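Local coordinates for protein squalene synthase HpnC (Alicyclobacillus acidocaldarius subsp. acidocaldarius, PDB 4HD1) that probably makes squalene or a related isoprenoid by head-to-head joining of prenyl diphosphates, as in other squalene and phytoene synthases, at residues E74-A79 with R90-T95; G181-P186 with D199-R204; A188-E191 with T196-D199; L215-A220 with A255-G260; R228-L233 with R240-Y245. One frame throughout, in Å; residues are numbered along the deposited sequence.

Overall arrangement
All five contacts lie in one all-helical chain, and contact 1 stands across the chain's centre from contacts 2, 3 and 4. Contacts 1 to 4 are mostly buried; contact 5 is only partly so. Contacts 2 and 3 are neighbours, share Asp199 and both use helix 197-201. Contact 3 meets contact 4 through the Asp189-Arg219 salt bridge. Contacts 4 and 5 both use helix 236-257. Each contact includes a pair of touching aliphatic side chains. What flanks it differs: a glutamine against a helix backbone in contact 1, an arginine stem in contact 2, a threonine N-H held by an aspartate in contact 3, a guanidinium in contact 4 and a carboxylate in contact 5.

Contact 1 of 5, residues E74-A79 with R90-T95; sequences EELRRA and RALQFT
Gln93 reaches over the last residues of the 74-79 segment, while Leu92, its neighbour in sequence, meets Leu76. The two leucines cross obliquely and touch by one methyl each, Leu76 CD2 to Leu92 CD2 at 3.9 Å. Gln93 lies closest to the backbone of Ala79, with its CG 3.2 Å from Ala79 O. Its chain is extended beyond CG and carries OE1 past Ala79 CA, at 3.6 Å. The amide oxygen is bonded not to this helix but to the backbone N of Ala84, in the turn that joins helices 65-81 and 87-99. With an alanine here, the Ala84 N-H would probably lose this acceptor and the carbonyl of Ala79 its cover. The CB atoms of Ala79 and Gln93 are 4.4 Å apart, so the helices come close at this point. The N-to-C directions of the two short segments differ by 45°. Phe106 of helix 104-118 and Phe50 of helix 41-56 both touch the leucine pair. The chemistry is thus divided: the leucines join a shared apolar core, and the glutamine ties helix 87-99 to the connection that follows helix 65-81.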
# COMPACT_ATOMS: atom_id res chain seq x y z
N GLU A 74 13.16 -14.59 5.27
CA GLU A 74 13.41 -16.03 5.39
C GLU A 74 12.13 -16.83 5.56
O GLU A 74 11.95 -17.87 4.91
CB GLU A 74 14.37 -16.32 6.56
CG GLU A 74 15.83 -16.10 6.22
CD GLU A 74 16.26 -16.82 4.95
OE1 GLU A 74 16.01 -18.04 4.84
OE2 GLU A 74 16.84 -16.16 4.07
N GLU A 75 11.25 -16.36 6.44
CA GLU A 75 9.94 -16.98 6.66
C GLU A 75 9.12 -16.96 5.37
O GLU A 75 8.53 -17.98 4.99
CB GLU A 75 9.19 -16.26 7.80
CG GLU A 75 9.74 -16.57 9.19
CD GLU A 75 9.49 -15.47 10.21
OE1 GLU A 75 8.33 -15.03 10.37
OE2 GLU A 75 10.46 -15.04 10.88
N LEU A 76 9.12 -15.82 4.69
CA LEU A 76 8.42 -15.66 3.42
C LEU A 76 8.90 -16.68 2.38
O LEU A 76 8.08 -17.33 1.73
CB LEU A 76 8.57 -14.23 2.90
CG LEU A 76 7.83 -13.74 1.64
CD1 LEU A 76 8.60 -14.07 0.37
CD2 LEU A 76 6.38 -14.24 1.56
N ARG A 77 10.21 -16.81 2.22
CA ARG A 77 10.78 -17.78 1.28
C ARG A 77 10.44 -19.22 1.66
O ARG A 77 10.20 -20.05 0.78
CB ARG A 77 12.30 -17.60 1.14
CG ARG A 77 12.74 -16.19 0.81
CD ARG A 77 14.19 -16.13 0.39
NE ARG A 77 14.31 -15.88 -1.04
CZ ARG A 77 14.52 -14.68 -1.57
NH1 ARG A 77 14.66 -13.61 -0.79
NH2 ARG A 77 14.59 -14.55 -2.89
N ARG A 78 10.41 -19.51 2.96
CA ARG A 78 9.99 -20.82 3.45
C ARG A 78 8.53 -21.10 3.09
O ARG A 78 8.17 -22.25 2.78
CB ARG A 78 10.21 -20.94 4.96
CG ARG A 78 11.58 -21.45 5.34
CD ARG A 78 11.70 -21.75 6.82
NE ARG A 78 12.31 -20.64 7.55
CZ ARG A 78 11.67 -19.82 8.38
NH1 ARG A 78 10.37 -19.97 8.63
NH2 ARG A 78 12.34 -18.85 8.98
N ALA A 79 7.70 -20.06 3.11
CA ALA A 79 6.30 -20.19 2.75
C ALA A 79 6.10 -20.49 1.26
O ALA A 79 5.09 -21.07 0.88
CB ALA A 79 5.52 -18.95 3.17
N ARG A 90 1.74 -20.27 7.52
CA ARG A 90 1.08 -21.48 7.04
C ARG A 90 -0.16 -21.08 6.23
O ARG A 90 -0.40 -21.62 5.14
CB ARG A 90 0.72 -22.43 8.18
CG ARG A 90 1.77 -23.51 8.44
CD ARG A 90 1.38 -24.46 9.57
NE ARG A 90 2.03 -24.07 10.82
CZ ARG A 90 1.39 -23.67 11.92
NH1 ARG A 90 0.07 -23.61 11.96
NH2 ARG A 90 2.09 -23.33 12.99
N ALA A 91 -0.94 -20.14 6.74
CA ALA A 91 -2.08 -19.61 6.00
C ALA A 91 -1.62 -18.98 4.68
O ALA A 91 -2.17 -19.29 3.61
CB ALA A 91 -2.87 -18.62 6.84
N LEU A 92 -0.59 -18.14 4.74
CA LEU A 92 -0.03 -17.53 3.53
C LEU A 92 0.44 -18.57 2.51
O LEU A 92 0.18 -18.42 1.31
CB LEU A 92 1.10 -16.54 3.85
CG LEU A 92 1.48 -15.58 2.72
CD1 LEU A 92 0.35 -14.59 2.45
CD2 LEU A 92 2.77 -14.84 3.03
N GLN A 93 1.12 -19.61 3.00
CA GLN A 93 1.57 -20.75 2.20
C GLN A 93 0.45 -21.40 1.37
O GLN A 93 0.64 -21.71 0.19
CB GLN A 93 2.15 -21.79 3.14
CG GLN A 93 3.01 -22.86 2.50
CD GLN A 93 3.78 -23.63 3.56
OE1 GLN A 93 4.97 -23.43 3.73
NE2 GLN A 93 3.09 -24.50 4.29
N PHE A 94 -0.70 -21.60 1.99
CA PHE A 94 -1.87 -22.11 1.29
C PHE A 94 -2.34 -21.10 0.25
O PHE A 94 -2.56 -21.46 -0.91
CB PHE A 94 -2.99 -22.44 2.26
CG PHE A 94 -4.21 -23.00 1.60
CD1 PHE A 94 -4.19 -24.30 1.07
CD2 PHE A 94 -5.38 -22.25 1.50
CE1 PHE A 94 -5.32 -24.83 0.44
CE2 PHE A 94 -6.51 -22.78 0.88
CZ PHE A 94 -6.48 -24.07 0.35
N THR A 95 -2.48 -19.84 0.67
CA THR A 95 -2.85 -18.74 -0.22
C THR A 95 -1.91 -18.61 -1.43
O THR A 95 -2.38 -18.56 -2.57
CB THR A 95 -2.96 -17.41 0.55
OG1 THR A 95 -4.08 -17.47 1.44
CG2 THR A 95 -3.15 -16.24 -0.41

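Contact 2 of 5, residues G181-P186 with D199-R204; sequences GRIYVP and DIRARR
Ile183 lays its side chain against Ile200 and the stem of Arg201. Its CG2 meets Ile200 CG2 at 4.0 Å, and the two isoleucines meet at a slant. That one methyl of Ile200 also meets Ile183 CD1, so it is touched by both branches of its partner. Ile183 has CG1 anti to the carbonyl carbon (chi1 -54°) and an extended end, which carries CD1 on to Arg201. There CD1 packs on Arg201 CG at 3.9 Å and lies over one face of the guanidinium. The two chains are roughly perpendicular. Arg201 thus lies along the end of the isoleucine with its aliphatic stem, on the exposed side of the contact. Cutting Ile183 back to an alanine is likely to open a gap beside Ile200 and take away the apolar surface on which Arg201 rests. At the far end of the 199-204 segment, Arg204 grips Asp199 side-on. Its NE and NH2 both go to Asp199 OD1, each at 3.3 Å. The oxygen lies in the guanidinium plane. This salt bridge spans a Schellman motif that ends helix 197-201, with Arg203 at positive phi. Arg203 in turn pairs with Asp175 of helix 174-179. The 181-186 segment runs from helix 174-179 to helix 187-191, and the backbone of Ile183 is bonded to that of His120. Ile200 also touches Ile174 and Leu190, so helix 197-201 packs against both of those helices as well as the linker between them.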
# COMPACT_ATOMS: atom_id res chain seq x y z
N GLY A 181 9.50 13.06 11.28
CA GLY A 181 10.85 13.30 10.73
C GLY A 181 10.99 13.11 9.23
O GLY A 181 12.12 13.07 8.71
N ARG A 182 9.86 13.01 8.52
CA ARG A 182 9.84 12.70 7.09
C ARG A 182 9.08 13.72 6.25
O ARG A 182 8.04 14.22 6.66
CB ARG A 182 9.21 11.34 6.84
CG ARG A 182 9.97 10.19 7.43
CD ARG A 182 9.11 8.94 7.47
NE ARG A 182 9.81 7.88 8.19
CZ ARG A 182 10.83 7.20 7.69
NH1 ARG A 182 11.27 7.44 6.46
NH2 ARG A 182 11.42 6.26 8.43
N ILE A 183 9.62 13.99 5.07
CA ILE A 183 8.92 14.78 4.07
C ILE A 183 8.95 14.04 2.73
O ILE A 183 10.02 13.67 2.23
CB ILE A 183 9.53 16.19 3.91
CG1 ILE A 183 9.61 16.90 5.27
CG2 ILE A 183 8.73 17.00 2.89
CD1 ILE A 183 10.46 18.16 5.28
N TYR A 184 7.76 13.81 2.18
CA TYR A 184 7.59 13.08 0.93
C TYR A 184 7.44 13.99 -0.28
O TYR A 184 7.61 13.54 -1.42
CB TYR A 184 6.39 12.12 1.03
CG TYR A 184 6.65 10.97 1.99
CD1 TYR A 184 7.41 9.87 1.59
CD2 TYR A 184 6.15 11.00 3.29
CE1 TYR A 184 7.66 8.82 2.47
CE2 TYR A 184 6.39 9.95 4.17
CZ TYR A 184 7.15 8.86 3.75
OH TYR A 184 7.40 7.82 4.62
N VAL A 185 7.14 15.27 -0.04
CA VAL A 185 7.05 16.25 -1.13
C VAL A 185 8.42 16.34 -1.79
O VAL A 185 9.41 16.59 -1.11
CB VAL A 185 6.61 17.64 -0.64
CG1 VAL A 185 6.36 18.56 -1.82
CG2 VAL A 185 5.35 17.54 0.20
N PRO A 186 8.51 16.09 -3.11
CA PRO A 186 9.81 16.11 -3.78
C PRO A 186 10.49 17.48 -3.72
O PRO A 186 9.82 18.51 -3.86
CB PRO A 186 9.47 15.73 -5.23
CG PRO A 186 8.20 14.96 -5.12
CD PRO A 186 7.44 15.64 -4.02
N ASP A 199 10.24 25.59 4.13
CA ASP A 199 8.84 26.03 4.18
C ASP A 199 7.95 24.97 4.82
O ASP A 199 7.10 25.28 5.65
CB ASP A 199 8.33 26.36 2.77
CG ASP A 199 8.96 27.61 2.19
OD1 ASP A 199 9.08 28.63 2.91
OD2 ASP A 199 9.32 27.58 0.98
N ILE A 200 8.17 23.71 4.42
CA ILE A 200 7.42 22.57 4.94
C ILE A 200 7.71 22.38 6.43
O ILE A 200 6.80 22.17 7.23
CB ILE A 200 7.72 21.27 4.15
CG1 ILE A 200 7.41 21.43 2.65
CG2 ILE A 200 7.00 20.07 4.74
CD1 ILE A 200 5.97 21.76 2.31
N ARG A 201 8.99 22.46 6.79
CA ARG A 201 9.42 22.33 8.19
C ARG A 201 8.81 23.44 9.05
O ARG A 201 8.33 23.19 10.16
CB ARG A 201 10.96 22.30 8.29
CG ARG A 201 11.60 21.09 7.61
CD ARG A 201 13.12 21.06 7.81
NE ARG A 201 13.71 19.87 7.17
CZ ARG A 201 14.40 19.86 6.02
NH1 ARG A 201 14.62 21.01 5.37
NH2 ARG A 201 14.88 18.72 5.54
N ALA A 202 8.82 24.67 8.52
CA ALA A 202 8.23 25.83 9.21
C ALA A 202 6.72 25.95 8.94
O ALA A 202 6.13 27.02 9.16
CB ALA A 202 8.96 27.11 8.81
N ARG A 203 6.12 24.87 8.45
CA ARG A 203 4.66 24.77 8.23
C ARG A 203 4.04 26.00 7.56
O ARG A 203 2.91 26.40 7.88
CB ARG A 203 3.94 24.42 9.55
CG ARG A 203 4.45 23.13 10.20
CD ARG A 203 3.86 22.87 11.58
NE ARG A 203 2.51 22.31 11.51
CZ ARG A 203 1.40 22.98 11.79
NH1 ARG A 203 1.46 24.25 12.17
NH2 ARG A 203 0.22 22.38 11.70
N ARG A 204 4.81 26.59 6.62
CA ARG A 204 4.39 27.78 5.89
C ARG A 204 3.78 27.39 4.56
O ARG A 204 4.46 26.81 3.71
CB ARG A 204 5.57 28.71 5.64
CG ARG A 204 6.01 29.54 6.84
CD ARG A 204 7.06 30.55 6.40
NE ARG A 204 8.24 29.90 5.83
CZ ARG A 204 9.42 29.82 6.43
NH1 ARG A 204 9.60 30.37 7.63
NH2 ARG A 204 10.43 29.21 5.83

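Contact 3 of 5, residues A188-E191 with T196-D199; sequences ADLE and TLDD
Leu190 CD1 touches Leu197 CD2 at 3.9 Å, and the two side chains stand almost square to each other. Both leucines have the same shape: CG stands anti to the carbonyl carbon, with chi1 -81° in Leu190 and -67° in Leu197. In both, CD1 continues the extended chain; Leu190 touches with it, Leu197 with its other branch, CD2. In Leu190 this places CD1 near the start of the other helix, where it also lies 4.0 Å from Thr196 O. The CB of Thr196 points away, so Leu190 meets its backbone rather than its side chain. The pair joins two short helices, 187-191 and 197-201, linked by a short connection. Thr196 stands just before the second helix, and its backbone N gives a hydrogen bond of 3.0 Å to Asp199 OD2. The bond is nearly straight, 165° at the hydrogen, but meets the oxygen on its anti side and out of the carboxylate plane. The other oxygen, OD1, is held by Arg204, so both carboxylate oxygens have a partner. Around the leucines, Val185 and Cys212 touch Leu190, and Ile183 touches Leu197. Next to Leu190 in sequence, Asp189 forms a salt bridge with Arg219 of helix 207-227.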
# COMPACT_ATOMS: atom_id res chain seq x y z
N ALA A 188 12.69 18.92 -5.79
CA ALA A 188 12.69 19.62 -7.07
C ALA A 188 11.35 20.27 -7.42
O ALA A 188 11.31 21.34 -8.02
CB ALA A 188 13.14 18.69 -8.19
N ASP A 189 10.26 19.62 -7.02
CA ASP A 189 8.91 20.15 -7.26
C ASP A 189 8.61 21.36 -6.38
O ASP A 189 7.82 22.23 -6.76
CB ASP A 189 7.84 19.08 -7.07
CG ASP A 189 8.01 17.90 -8.02
OD1 ASP A 189 8.82 17.98 -8.96
OD2 ASP A 189 7.32 16.88 -7.82
N LEU A 190 9.25 21.42 -5.21
CA LEU A 190 9.15 22.60 -4.35
C LEU A 190 9.98 23.75 -4.91
O LEU A 190 9.52 24.89 -4.95
CB LEU A 190 9.59 22.29 -2.93
CG LEU A 190 8.53 21.61 -2.05
CD1 LEU A 190 9.17 20.99 -0.82
CD2 LEU A 190 7.43 22.59 -1.66
N GLU A 191 11.19 23.43 -5.36
CA GLU A 191 12.10 24.42 -5.94
C GLU A 191 11.62 24.96 -7.28
O GLU A 191 11.90 26.11 -7.62
CB GLU A 191 13.51 23.85 -6.07
CG GLU A 191 14.22 23.67 -4.74
CD GLU A 191 15.47 22.82 -4.84
OE1 GLU A 191 15.54 21.96 -5.74
OE2 GLU A 191 16.38 23.00 -3.99
N THR A 196 11.07 25.75 -0.70
CA THR A 196 12.08 24.82 -0.21
C THR A 196 11.48 23.91 0.86
O THR A 196 10.35 24.13 1.30
CB THR A 196 13.27 25.56 0.42
OG1 THR A 196 12.79 26.52 1.36
CG2 THR A 196 14.11 26.25 -0.65
N LEU A 197 12.24 22.90 1.27
CA LEU A 197 11.82 22.00 2.34
C LEU A 197 11.68 22.73 3.68
O LEU A 197 10.90 22.30 4.54
CB LEU A 197 12.81 20.83 2.48
CG LEU A 197 12.91 19.78 1.35
CD1 LEU A 197 14.16 18.95 1.57
CD2 LEU A 197 11.69 18.88 1.27
N ASP A 198 12.41 23.84 3.83
CA ASP A 198 12.31 24.69 5.02
C ASP A 198 10.91 25.25 5.23
O ASP A 198 10.46 25.38 6.37
CB ASP A 198 13.34 25.83 4.97
CG ASP A 198 14.62 25.51 5.73
OD1 ASP A 198 15.63 26.21 5.51
OD2 ASP A 198 14.61 24.57 6.55
N ASP A 199 10.24 25.59 4.13
CA ASP A 199 8.84 26.03 4.18
C ASP A 199 7.95 24.97 4.82
O ASP A 199 7.10 25.28 5.65
CB ASP A 199 8.33 26.36 2.77
CG ASP A 199 8.96 27.61 2.19
OD1 ASP A 199 9.08 28.63 2.91
OD2 ASP A 199 9.32 27.58 0.98

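Contact 4 of 5, residues L215-A220 with A255-G260; sequences LEVDRA and AIRRQG
Val217 has CG1 anti to the backbone N (chi1 171°), which sends its two methyls to different partners on the 255-260 segment. CG2 meets Ile256 CG2 at 3.8 Å, and the two side chains lie alongside, pointing opposite ways. CG1 goes to Arg257 and lies 3.6 Å from its NE and 3.7 Å from its NH2. Arg257 has CG anti to the carbonyl carbon and an extended chain up to NE, so its guanidinium reaches back across to helix 207-227. It stands oblique to the valine methyl. NH2 is held by Gln221 OE1, one turn further along that helix, which helps to fix the group beside Val217. Asp218 is near as well, but its OD1 is 4.9 Å from Arg257 NE. Its charge could therefore act on the arginine only from a distance. On another side of helix 207-227, Arg219 NH1 bonds Glu216 OE1 at 2.8 Å. Leu253 and Tyr261 add to the apolar cover of Val217, and Met171 of helix 152-172 touches Ile256. Helix 236-257 ends here in a Schellman motif with Gly260 at positive phi. The arrangement is ordinary helix-to-helix packing in the all-alpha fold of the squalene and phytoene synthase family, made where one long helix runs out against another.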
# COMPACT_ATOMS: atom_id res chain seq x y z
N LEU A 215 0.54 20.58 -8.04
CA LEU A 215 1.20 19.75 -9.04
C LEU A 215 1.11 18.26 -8.71
O LEU A 215 0.87 17.44 -9.60
CB LEU A 215 2.67 20.16 -9.20
CG LEU A 215 3.46 19.38 -10.26
CD1 LEU A 215 2.94 19.67 -11.66
CD2 LEU A 215 4.95 19.67 -10.17
N GLU A 216 1.28 17.92 -7.43
CA GLU A 216 1.19 16.52 -6.99
C GLU A 216 -0.24 15.99 -7.11
O GLU A 216 -0.45 14.87 -7.59
CB GLU A 216 1.69 16.35 -5.54
CG GLU A 216 3.04 16.99 -5.22
CD GLU A 216 4.15 16.63 -6.20
OE1 GLU A 216 3.97 15.75 -7.07
OE2 GLU A 216 5.23 17.24 -6.11
N VAL A 217 -1.20 16.81 -6.68
CA VAL A 217 -2.62 16.48 -6.80
C VAL A 217 -2.99 16.15 -8.25
O VAL A 217 -3.63 15.13 -8.51
CB VAL A 217 -3.50 17.62 -6.23
CG1 VAL A 217 -4.97 17.40 -6.56
CG2 VAL A 217 -3.29 17.75 -4.73
N ASP A 218 -2.55 17.00 -9.19
CA ASP A 218 -2.78 16.78 -10.62
C ASP A 218 -2.16 15.47 -11.11
O ASP A 218 -2.80 14.74 -11.87
CB ASP A 218 -2.21 17.94 -11.46
CG ASP A 218 -2.92 19.27 -11.21
OD1 ASP A 218 -3.87 19.32 -10.40
OD2 ASP A 218 -2.51 20.27 -11.84
N ARG A 219 -0.94 15.19 -10.68
CA ARG A 219 -0.24 13.95 -11.05
C ARG A 219 -1.02 12.72 -10.60
O ARG A 219 -1.15 11.75 -11.36
CB ARG A 219 1.16 13.92 -10.42
CG ARG A 219 2.19 14.80 -11.10
CD ARG A 219 3.57 14.44 -10.58
NE ARG A 219 4.65 15.14 -11.27
CZ ARG A 219 5.49 15.99 -10.69
NH1 ARG A 219 5.39 16.26 -9.40
NH2 ARG A 219 6.44 16.57 -11.41
N ALA A 220 -1.54 12.79 -9.38
CA ALA A 220 -2.30 11.69 -8.77
C ALA A 220 -3.66 11.53 -9.44
O ALA A 220 -4.11 10.41 -9.68
CB ALA A 220 -2.45 11.91 -7.27
N ALA A 255 -10.72 17.31 -1.29
CA ALA A 255 -10.63 18.04 -0.02
C ALA A 255 -9.38 18.93 0.04
O ALA A 255 -9.42 20.00 0.65
CB ALA A 255 -10.66 17.08 1.16
N ILE A 256 -8.29 18.48 -0.58
CA ILE A 256 -7.05 19.25 -0.66
C ILE A 256 -7.27 20.50 -1.52
O ILE A 256 -6.88 21.61 -1.14
CB ILE A 256 -5.87 18.40 -1.19
CG1 ILE A 256 -5.45 17.36 -0.14
CG2 ILE A 256 -4.68 19.28 -1.57
CD1 ILE A 256 -4.62 16.22 -0.69
N ARG A 257 -7.93 20.31 -2.66
CA ARG A 257 -8.31 21.41 -3.54
C ARG A 257 -9.22 22.41 -2.82
O ARG A 257 -9.04 23.62 -2.94
CB ARG A 257 -9.02 20.88 -4.80
CG ARG A 257 -8.14 20.01 -5.68
CD ARG A 257 -8.67 19.94 -7.09
NE ARG A 257 -8.05 18.85 -7.83
CZ ARG A 257 -8.55 17.62 -7.90
NH1 ARG A 257 -9.68 17.32 -7.28
NH2 ARG A 257 -7.91 16.68 -8.60
N ARG A 258 -10.18 21.88 -2.06
CA ARG A 258 -11.12 22.68 -1.28
C ARG A 258 -10.47 23.27 -0.02
O ARG A 258 -11.14 23.86 0.82
CB ARG A 258 -12.32 21.80 -0.90
CG ARG A 258 -13.51 22.52 -0.28
CD ARG A 258 -14.23 21.62 0.72
NE ARG A 258 -14.60 20.34 0.14
CZ ARG A 258 -14.28 19.15 0.64
NH1 ARG A 258 -13.55 19.05 1.75
NH2 ARG A 258 -14.68 18.05 0.02
N GLN A 259 -9.16 23.10 0.11
CA GLN A 259 -8.39 23.71 1.19
C GLN A 259 -7.29 24.60 0.64
O GLN A 259 -6.36 24.97 1.36
CB GLN A 259 -7.81 22.64 2.13
CG GLN A 259 -8.79 22.16 3.19
CD GLN A 259 -8.31 20.91 3.90
OE1 GLN A 259 -8.07 20.92 5.10
NE2 GLN A 259 -8.17 19.82 3.15
N GLY A 260 -7.40 24.93 -0.65
CA GLY A 260 -6.42 25.77 -1.33
C GLY A 260 -5.02 25.20 -1.31
O GLY A 260 -4.04 25.95 -1.29

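Contact 5 of 5, residues R228-L233 with R240-Y245; sequences RRLESL and RQLKLY
Glu231 and Leu242 bury the most surface here, and they run side by side with their ends pointing opposite ways. Glu231 CG lies 4.0 Å from Leu242 CB. Beyond CG the glutamate is extended, with CG anti to the carbonyl carbon (chi1 -67°), and its carboxylate is carried over the backbone of the next residue. OE2 comes to 3.4 Å from Lys243 CA, and OE1 lies 3.9 Å from Lys243 CB. The glutamate lies nearly perpendicular to the lysine, whose chain then leads away. Its NZ is 6.4 Å from Glu231 OE1, so the two charges are not paired. The carboxylate has its partner one turn further along helix 236-257, in a salt bridge from OE2 to Arg246 NE. The contact closes a helical hairpin: helix 207-227 gives way to a short 3-10 segment, the chain turns, and helix 236-257 comes back past it. Leu242 completes the apolar side of this turn. Its CD1 meets both CG and CD2 of Leu230, each at 3.7 Å, with the two leucines set crosswise. Leu230 also touches Leu157 and Ser158 of helix 152-172, while Val234 touches Leu242. On another side of helix 236-257, Gln241 is bonded through its amide to the backbone of Val31 and Phe35.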
# COMPACT_ATOMS: atom_id res chain seq x y z
N ARG A 228 -8.39 3.83 -13.66
CA ARG A 228 -9.81 3.60 -13.94
C ARG A 228 -10.09 2.49 -14.96
O ARG A 228 -11.07 1.77 -14.85
CB ARG A 228 -10.39 4.90 -14.46
CG ARG A 228 -11.81 5.20 -14.03
CD ARG A 228 -12.32 6.36 -14.86
NE ARG A 228 -13.45 7.04 -14.25
CZ ARG A 228 -14.71 6.58 -14.26
NH1 ARG A 228 -15.67 7.29 -13.68
NH2 ARG A 228 -15.00 5.41 -14.83
N ARG A 229 -9.23 2.39 -15.98
CA ARG A 229 -9.42 1.42 -17.05
C ARG A 229 -9.48 -0.03 -16.55
O ARG A 229 -10.17 -0.86 -17.14
CB ARG A 229 -8.34 1.60 -18.14
CG ARG A 229 -8.46 0.67 -19.34
CD ARG A 229 -9.69 0.96 -20.19
NE ARG A 229 -9.94 -0.13 -21.15
CZ ARG A 229 -11.12 -0.42 -21.67
NH1 ARG A 229 -12.19 0.29 -21.34
NH2 ARG A 229 -11.24 -1.43 -22.53
N LEU A 230 -8.77 -0.31 -15.46
CA LEU A 230 -8.75 -1.65 -14.85
C LEU A 230 -10.16 -2.12 -14.44
O LEU A 230 -10.49 -3.32 -14.52
CB LEU A 230 -7.78 -1.67 -13.66
CG LEU A 230 -7.53 -3.00 -12.95
CD1 LEU A 230 -7.08 -4.09 -13.92
CD2 LEU A 230 -6.54 -2.86 -11.79
N GLU A 231 -11.00 -1.18 -14.04
CA GLU A 231 -12.38 -1.48 -13.67
C GLU A 231 -13.18 -2.19 -14.77
O GLU A 231 -14.16 -2.87 -14.47
CB GLU A 231 -13.11 -0.22 -13.19
CG GLU A 231 -12.55 0.31 -11.88
CD GLU A 231 -12.93 1.76 -11.60
OE1 GLU A 231 -13.95 2.25 -12.13
OE2 GLU A 231 -12.18 2.41 -10.83
N SER A 232 -12.77 -2.06 -16.03
CA SER A 232 -13.46 -2.74 -17.13
C SER A 232 -12.87 -4.11 -17.48
O SER A 232 -13.33 -4.76 -18.42
CB SER A 232 -13.47 -1.87 -18.39
OG SER A 232 -13.92 -0.56 -18.09
N LEU A 233 -11.85 -4.54 -16.74
CA LEU A 233 -11.05 -5.71 -17.13
C LEU A 233 -11.03 -6.81 -16.06
O LEU A 233 -10.24 -7.77 -16.17
CB LEU A 233 -9.62 -5.28 -17.47
CG LEU A 233 -9.40 -4.11 -18.44
CD1 LEU A 233 -7.92 -3.83 -18.62
CD2 LEU A 233 -10.04 -4.39 -19.79
N ARG A 240 -15.95 -3.10 -8.48
CA ARG A 240 -16.56 -2.20 -7.49
C ARG A 240 -15.60 -1.85 -6.35
O ARG A 240 -15.60 -0.72 -5.85
CB ARG A 240 -17.86 -2.78 -6.95
CG ARG A 240 -18.95 -2.97 -7.99
CD ARG A 240 -20.29 -3.30 -7.35
NE ARG A 240 -20.97 -4.36 -8.09
CZ ARG A 240 -21.11 -5.62 -7.67
NH1 ARG A 240 -20.65 -5.98 -6.47
NH2 ARG A 240 -21.73 -6.51 -8.43
N GLN A 241 -14.78 -2.82 -5.94
CA GLN A 241 -13.76 -2.59 -4.92
C GLN A 241 -12.77 -1.53 -5.40
O GLN A 241 -12.47 -0.58 -4.67
CB GLN A 241 -13.02 -3.89 -4.57
CG GLN A 241 -12.28 -3.86 -3.24
CD GLN A 241 -13.23 -3.76 -2.06
OE1 GLN A 241 -13.89 -4.74 -1.69
NE2 GLN A 241 -13.32 -2.58 -1.47
N LEU A 242 -12.28 -1.70 -6.63
CA LEU A 242 -11.35 -0.74 -7.23
C LEU A 242 -11.99 0.63 -7.37
O LEU A 242 -11.36 1.64 -7.05
CB LEU A 242 -10.86 -1.22 -8.60
CG LEU A 242 -9.92 -2.43 -8.57
CD1 LEU A 242 -9.76 -2.94 -9.99
CD2 LEU A 242 -8.57 -2.10 -7.94
N LYS A 243 -13.23 0.67 -7.84
CA LYS A 243 -13.94 1.94 -8.01
C LYS A 243 -13.94 2.67 -6.68
O LYS A 243 -13.65 3.87 -6.58
CB LYS A 243 -15.36 1.70 -8.51
CG LYS A 243 -16.20 2.97 -8.63
CD LYS A 243 -17.44 2.73 -9.49
CE LYS A 243 -18.50 3.80 -9.27
NZ LYS A 243 -19.81 3.43 -9.90
N LEU A 244 -14.24 1.94 -5.63
CA LEU A 244 -14.35 2.53 -4.33
C LEU A 244 -13.01 3.01 -3.76
O LEU A 244 -12.96 4.08 -3.14
CB LEU A 244 -15.03 1.53 -3.41
CG LEU A 244 -15.03 1.92 -1.94
CD1 LEU A 244 -15.89 3.16 -1.71
CD2 LEU A 244 -15.56 0.75 -1.12
N TYR A 245 -11.93 2.26 -3.96
CA TYR A 245 -10.60 2.81 -3.64
C TYR A 245 -10.38 4.11 -4.41
O TYR A 245 -9.92 5.10 -3.83
CB TYR A 245 -9.48 1.82 -3.97
CG TYR A 245 -9.52 0.49 -3.24
CD1 TYR A 245 -10.11 0.37 -1.97
CD2 TYR A 245 -8.94 -0.65 -3.81
CE1 TYR A 245 -10.13 -0.85 -1.31
CE2 TYR A 245 -8.95 -1.87 -3.15
CZ TYR A 245 -9.54 -1.97 -1.90
OH TYR A 245 -9.55 -3.18 -1.25